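Long form salivary protein D7L (Phlebotomus duboscqi, PDB 6MT7) binds and sequesters cysteinyl leukotrienes and a thromboxane A2 analogue, helping the blood-feeding sand fly blunt the host response and inhibiting platelet aggregation. Local coordinates at residues D111-T114 against G118-K121; W13-C18 against Y32-P37. All coordinates share one frame; numbering follows the deposited sequence.

Contact 1 of 2, residues D111-T114 against G118-K121; sequences DLRT and GIKK
R113, in helix 109-115, holds G118 at two points, one through its backbone and one through its side chain. Its carbonyl O accepts from G118 N at 2.7 Å, a fairly straight bond of 158° at the hydrogen. The side chain sets out beside its own backbone N, runs extended through chi2 and then bends at chi3 (62°), which swings the guanidinium over to the carbonyl of the same glycine. NE and NH2 both donate side-on to G118 O: the R113 NE to G118 O distance is 2.9 Å, and R113 NH2 lies equally far from that oxygen. The acceptor sits almost in the guanidinium plane, but the two donors approach it differently, NH2 in the carbonyl plane and NE above it, 50° out. Two N-H groups on one oxygen fix the rotation of the guanidinium, which also makes a cation-pi contact with W34.

These bonds span the short turn between helix 109-115 and helix 120-128, with I119 as the N-cap residue of the second helix. G118 lies about 6 Å from the bound Triton X-100 fragment and, by similarity, belongs to the leukotriene C4 site, so the turn lies beside the ligand pocket.

Nearer the backbone, CB of R113 packs against CG1 of I119 at 3.8 Å. T114 follows, its side chain running alongside that of I119; CD1 of I119 comes to 3.6 Å from OG1 of T114. That hydroxyl is hydrogen-bonded to N110 O one turn back in its helix, while the T114 carbonyl accepts from R75.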
loop_
_atom_site.group_PDB
_atom_site.type_symbol
_atom_site.label_atom_id
_atom_site.label_comp_id
_atom_site.label_asym_id
_atom_site.label_seq_id
_atom_site.Cartn_x
_atom_site.Cartn_y
_atom_site.Cartn_z
ATOM N N ASP A 111 -8.489 13.406 12.693
ATOM C CA ASP A 111 -7.807 14.146 11.629
ATOM C C ASP A 111 -6.983 13.217 10.747
ATOM O O ASP A 111 -6.879 13.430 9.534
ATOM C CB ASP A 111 -6.889 15.219 12.214
ATOM C CG ASP A 111 -7.630 16.479 12.621
ATOM O OD1 ASP A 111 -8.794 16.678 12.210
ATOM O OD2 ASP A 111 -7.034 17.277 13.361
ATOM N N LEU A 112 -6.364 12.198 11.342
ATOM C CA LEU A 112 -5.626 11.227 10.541
ATOM C C LEU A 112 -6.566 10.417 9.658
ATOM O O LEU A 112 -6.253 10.149 8.494
ATOM C CB LEU A 112 -4.812 10.308 11.450
ATOM C CG LEU A 112 -3.535 10.961 11.992
ATOM C CD1 LEU A 112 -2.958 10.096 13.110
ATOM C CD2 LEU A 112 -2.527 11.137 10.868
ATOM N N ARG A 113 -7.724 10.016 10.194
ATOM C CA ARG A 113 -8.697 9.321 9.357
ATOM C C ARG A 113 -9.167 10.213 8.214
ATOM O O ARG A 113 -9.331 9.748 7.077
ATOM C CB ARG A 113 -9.872 8.837 10.213
ATOM C CG ARG A 113 -9.444 7.760 11.205
ATOM C CD ARG A 113 -10.619 7.237 12.029
ATOM N NE ARG A 113 -11.621 6.616 11.173
ATOM C CZ ARG A 113 -12.772 6.131 11.613
ATOM N NH1 ARG A 113 -13.055 6.198 12.904
ATOM N NH2 ARG A 113 -13.632 5.576 10.767
ATOM N N THR A 114 -9.349 11.511 8.481
ATOM C CA THR A 114 -9.715 12.427 7.401
ATOM C C THR A 114 -8.618 12.486 6.340
ATOM O O THR A 114 -8.884 12.371 5.140
ATOM C CB THR A 114 -9.981 13.830 7.953
ATOM O OG1 THR A 114 -11.062 13.800 8.902
ATOM C CG2 THR A 114 -10.335 14.788 6.808
ATOM N N GLY A 118 -9.816 7.391 5.930
ATOM C CA GLY A 118 -10.203 6.335 6.840
ATOM C C GLY A 118 -11.610 6.496 7.378
ATOM O O GLY A 118 -11.971 5.894 8.391
ATOM N N ILE A 119 -12.412 7.311 6.700
ATOM C CA ILE A 119 -13.818 7.512 7.025
ATOM C C ILE A 119 -14.627 7.076 5.813
ATOM O O ILE A 119 -14.309 7.466 4.686
ATOM C CB ILE A 119 -14.105 8.979 7.391
ATOM C CG1 ILE A 119 -13.365 9.346 8.679
ATOM C CG2 ILE A 119 -15.601 9.220 7.549
ATOM C CD1 ILE A 119 -13.067 10.815 8.813
ATOM N N LYS A 120 -15.658 6.259 6.046
ATOM C CA LYS A 120 -16.388 5.647 4.937
ATOM C C LYS A 120 -16.931 6.697 3.977
ATOM O O LYS A 120 -16.802 6.560 2.755
ATOM C CB LYS A 120 -17.520 4.772 5.476
ATOM C CG LYS A 120 -18.417 4.193 4.402
ATOM C CD LYS A 120 -19.601 3.465 5.025
ATOM C CE LYS A 120 -20.672 3.162 3.994
ATOM N NZ LYS A 120 -20.196 2.177 2.985
ATOM N N LYS A 121 -17.534 7.767 4.510
ATOM C CA LYS A 121 -18.110 8.787 3.638
ATOM C C LYS A 121 -17.046 9.420 2.749
ATOM O O LYS A 121 -17.266 9.604 1.546
ATOM C CB LYS A 121 -18.822 9.855 4.468
ATOM C CG LYS A 121 -19.442 10.968 3.622
ATOM C CD LYS A 121 -20.285 11.917 4.464
ATOM C CE LYS A 121 -21.026 12.925 3.593
ATOM N NZ LYS A 121 -20.118 13.967 3.043
#

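Contact 2 of 2, residues W13-C18 against Y32-P37; sequences WAFRTC and YRWNLP. With TRT (fragment of triton X-100), chain C.
The ligand pocket of this odorant-binding-protein fold has helix 8-21 on one side and, on the other, the chain after helix 28-32, where W34, with its positive phi, is the C' residue of a Schellman motif. F15 and W34 meet directly: the edge of the indole is turned toward the phenyl face in an offset edge-to-face pair, planes at 75° and centroids 5.5 Å apart, with F15 CZ 3.7 Å from W34 CH2.

The bound Triton X-100 fragment threads between the two segments. Its ether chain passes over one face of F15, with C19 displaced toward the rim, and C16 lies similarly off-centre over a face of W34. Nearer the hydrophobic end of the ligand, C2 comes to 3.4 Å from F15 CE1, and ring atom C13 approaches W34 CZ3 to 3.5 Å. CD1 of L36 extends this apolar wall, meeting the ligand methyl C8. At the other end of the ligand C23 is centred over the Y32 ring. W34 is, by similarity, part of the leukotriene C4 site, consistent with a natural lipid using the same slot.

R16 and Y32 close in beside the ether end without bonding directly. Bends at chi2 and chi3 turn the guanidinium so that NE donates to T230 O and NH1 to Q19 OE1. The guanidinium plane stands 81° from the phenol ring, and water 1 bridges them in the plane of both groups: R16 NH1 donates to it at 2.9 Å, and Y32 OH lies 2.5 Å from the water oxygen.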
loop_
_atom_site.group_PDB
_atom_site.type_symbol
_atom_site.label_atom_id
_atom_site.label_comp_id
_atom_site.label_asym_id
_atom_site.label_seq_id
_atom_site.Cartn_x
_atom_site.Cartn_y
_atom_site.Cartn_z
ATOM N N TRP A 13 -5.514 0.138 0.041
ATOM C CA TRP A 13 -4.654 -1.000 -0.269
ATOM C C TRP A 13 -3.608 -1.216 0.816
ATOM O O TRP A 13 -3.339 -2.359 1.205
ATOM C CB TRP A 13 -3.972 -0.822 -1.631
ATOM C CG TRP A 13 -3.024 -1.945 -1.916
ATOM C CD1 TRP A 13 -3.337 -3.186 -2.395
ATOM C CD2 TRP A 13 -1.605 -1.946 -1.695
ATOM N NE1 TRP A 13 -2.199 -3.959 -2.489
ATOM C CE2 TRP A 13 -1.125 -3.219 -2.065
ATOM C CE3 TRP A 13 -0.699 -0.991 -1.217
ATOM C CZ2 TRP A 13 0.217 -3.560 -1.977
ATOM C CZ3 TRP A 13 0.636 -1.330 -1.139
ATOM C CH2 TRP A 13 1.079 -2.609 -1.514
ATOM N N ALA A 14 -3.024 -0.132 1.336
ATOM C CA ALA A 14 -2.014 -0.268 2.385
ATOM C C ALA A 14 -2.604 -0.888 3.650
ATOM O O ALA A 14 -2.029 -1.828 4.218
ATOM C CB ALA A 14 -1.386 1.097 2.692
ATOM N N PHE A 15 -3.752 -0.377 4.114
ATOM C CA PHE A 15 -4.381 -0.958 5.301
ATOM C C PHE A 15 -4.709 -2.430 5.083
ATOM O O PHE A 15 -4.391 -3.292 5.913
ATOM C CB PHE A 15 -5.667 -0.210 5.655
ATOM C CG PHE A 15 -5.458 1.198 6.113
ATOM C CD1 PHE A 15 -4.674 1.485 7.226
ATOM C CD2 PHE A 15 -6.086 2.238 5.446
ATOM C CE1 PHE A 15 -4.508 2.801 7.653
ATOM C CE2 PHE A 15 -5.925 3.549 5.867
ATOM C CZ PHE A 15 -5.136 3.833 6.959
ATOM N N ARG A 16 -5.364 -2.738 3.972
ATOM C CA ARG A 16 -5.865 -4.092 3.777
ATOM C C ARG A 16 -4.726 -5.083 3.577
ATOM O O ARG A 16 -4.752 -6.189 4.133
ATOM C CB ARG A 16 -6.822 -4.116 2.589
ATOM C CG ARG A 16 -8.101 -3.292 2.811
ATOM C CD ARG A 16 -9.095 -4.020 3.733
ATOM N NE ARG A 16 -9.504 -5.307 3.172
ATOM C CZ ARG A 16 -9.458 -6.459 3.839
ATOM N NH1 ARG A 16 -9.029 -6.483 5.095
ATOM N NH2 ARG A 16 -9.841 -7.591 3.252
ATOM N N THR A 17 -3.713 -4.702 2.800
ATOM C CA THR A 17 -2.580 -5.599 2.585
ATOM C C THR A 17 -1.880 -5.914 3.899
ATOM O O THR A 17 -1.554 -7.080 4.180
ATOM C CB THR A 17 -1.618 -4.968 1.579
ATOM O OG1 THR A 17 -2.287 -4.866 0.317
ATOM C CG2 THR A 17 -0.329 -5.789 1.416
ATOM N N CYS A 18 -1.663 -4.893 4.728
ATOM C CA CYS A 18 -1.008 -5.126 6.008
ATOM C C CYS A 18 -1.873 -5.950 6.956
ATOM O O CYS A 18 -1.335 -6.735 7.749
ATOM C CB CYS A 18 -0.629 -3.781 6.625
ATOM S SG CYS A 18 0.687 -3.045 5.626
ATOM N N TYR A 32 -9.632 -2.668 13.342
ATOM C CA TYR A 32 -10.797 -2.303 12.541
ATOM C C TYR A 32 -11.512 -1.085 13.105
ATOM O O TYR A 32 -12.145 -0.339 12.347
ATOM C CB TYR A 32 -11.794 -3.452 12.475
ATOM C CG TYR A 32 -11.570 -4.459 11.372
ATOM C CD1 TYR A 32 -10.305 -4.888 11.021
ATOM C CD2 TYR A 32 -12.661 -5.020 10.707
ATOM C CE1 TYR A 32 -10.127 -5.850 10.011
ATOM C CE2 TYR A 32 -12.494 -5.951 9.710
ATOM C CZ TYR A 32 -11.232 -6.371 9.370
ATOM O OH TYR A 32 -11.090 -7.312 8.370
ATOM N N ARG A 33 -11.469 -0.885 14.423
ATOM C CA ARG A 33 -12.092 0.293 15.015
ATOM C C ARG A 33 -11.057 1.333 15.424
ATOM O O ARG A 33 -11.290 2.106 16.357
ATOM C CB ARG A 33 -13.004 -0.084 16.191
ATOM C CG ARG A 33 -12.402 -0.892 17.334
ATOM C CD ARG A 33 -13.490 -1.195 18.364
ATOM N NE ARG A 33 -13.088 -2.197 19.345
ATOM C CZ ARG A 33 -13.927 -2.896 20.111
ATOM N NH1 ARG A 33 -15.244 -2.716 20.024
ATOM N NH2 ARG A 33 -13.446 -3.780 20.971
ATOM N N TRP A 34 -9.921 1.363 14.716
ATOM C CA TRP A 34 -8.928 2.435 14.839
ATOM C C TRP A 34 -8.373 2.499 16.257
ATOM O O TRP A 34 -8.210 3.574 16.840
ATOM C CB TRP A 34 -9.513 3.774 14.393
ATOM C CG TRP A 34 -9.767 3.737 12.917
ATOM C CD1 TRP A 34 -10.865 3.227 12.281
ATOM C CD2 TRP A 34 -8.872 4.162 11.894
ATOM N NE1 TRP A 34 -10.715 3.343 10.919
ATOM C CE2 TRP A 34 -9.494 3.902 10.657
ATOM C CE3 TRP A 34 -7.601 4.745 11.903
ATOM C CZ2 TRP A 34 -8.893 4.218 9.442
ATOM C CZ3 TRP A 34 -7.003 5.050 10.693
ATOM C CH2 TRP A 34 -7.647 4.781 9.481
ATOM N N ASN A 35 -8.090 1.325 16.808
ATOM C CA ASN A 35 -7.425 1.176 18.094
ATOM C C ASN A 35 -6.185 0.329 17.865
ATOM O O ASN A 35 -6.275 -0.737 17.249
ATOM C CB ASN A 35 -8.361 0.519 19.118
ATOM C CG ASN A 35 -7.697 0.300 20.458
ATOM O OD1 ASN A 35 -6.832 1.076 20.865
ATOM N ND2 ASN A 35 -8.096 -0.758 21.157
ATOM N N LEU A 36 -5.031 0.795 18.359
ATOM C CA LEU A 36 -3.741 0.170 18.069
ATOM C C LEU A 36 -3.080 -0.238 19.377
ATOM O O LEU A 36 -2.262 0.515 19.927
ATOM C CB LEU A 36 -2.831 1.115 17.284
ATOM C CG LEU A 36 -3.345 1.556 15.918
ATOM C CD1 LEU A 36 -2.350 2.531 15.294
ATOM C CD2 LEU A 36 -3.578 0.368 14.999
ATOM N N PRO A 37 -3.396 -1.422 19.898
ATOM C CA PRO A 37 -2.866 -1.823 21.206
ATOM C C PRO A 37 -1.363 -2.040 21.188
ATOM O O PRO A 37 -0.735 -2.259 20.150
ATOM C CB PRO A 37 -3.601 -3.143 21.502
ATOM C CG PRO A 37 -4.829 -3.111 20.615
ATOM C CD PRO A 37 -4.364 -2.399 19.374
HETATM C C25 TRT C . -12.887 -4.653 6.424
HETATM O O24 TRT C . -12.177 -3.441 6.185
HETATM C C23 TRT C . -11.499 -2.942 7.338
HETATM C C22 TRT C . -10.506 -1.893 6.856
HETATM O O21 TRT C . -9.904 -1.173 7.933
HETATM C C20 TRT C . -9.055 -0.173 7.382
HETATM C C19 TRT C . -8.543 0.725 8.492
HETATM O O18 TRT C . -7.364 0.150 9.050
HETATM C C17 TRT C . -7.446 0.170 10.460
HETATM C C16 TRT C . -6.530 1.234 11.030
HETATM O O15 TRT C . -5.179 0.764 11.092
HETATM C C12 TRT C . -4.151 1.685 11.177
HETATM C C13 TRT C . -4.375 2.944 11.723
HETATM C C14 TRT C . -3.336 3.877 11.807
HETATM C C11 TRT C . -2.883 1.361 10.711
HETATM C C10 TRT C . -1.847 2.286 10.797
HETATM C C9 TRT C . -2.061 3.547 11.339
HETATM C C6 TRT C . -0.920 4.520 11.404
HETATM C C8 TRT C . -0.428 4.507 12.847
HETATM C C7 TRT C . 0.225 4.027 10.525
HETATM C C5 TRT C . -1.399 5.950 11.065
HETATM C C1 TRT C . -1.768 6.405 9.634
HETATM C C2 TRT C . -2.577 5.412 8.808
HETATM C C4 TRT C . -2.606 7.669 9.772
HETATM C C3 TRT C . -0.560 6.813 8.801
HETATM O O HOH W 1 -8.753 -7.760 7.637
#

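How the contacts relate
Contact 2 comes first along the chain, joining helix 8-21 to the loop between helices 28-32 and 40-52; contact 1 follows, at the turn from helix 109-115 into helix 120-128. Their centres are 12 Å apart, on the same side of the chain's centre, and they touch through W34: its NE1 packs 3.4 Å from R113 NE and its CZ2 3.6 Å from G118 CA. The indole is therefore shared, with ligand against it in contact 2 and contact 1 packed behind. L112 adds a further pocket residue from helix 109-115, so segments far apart in sequence line or back one ligand pocket, probably that of the natural lipids; W34 and G118 are both assigned by similarity to leukotriene C4 binding.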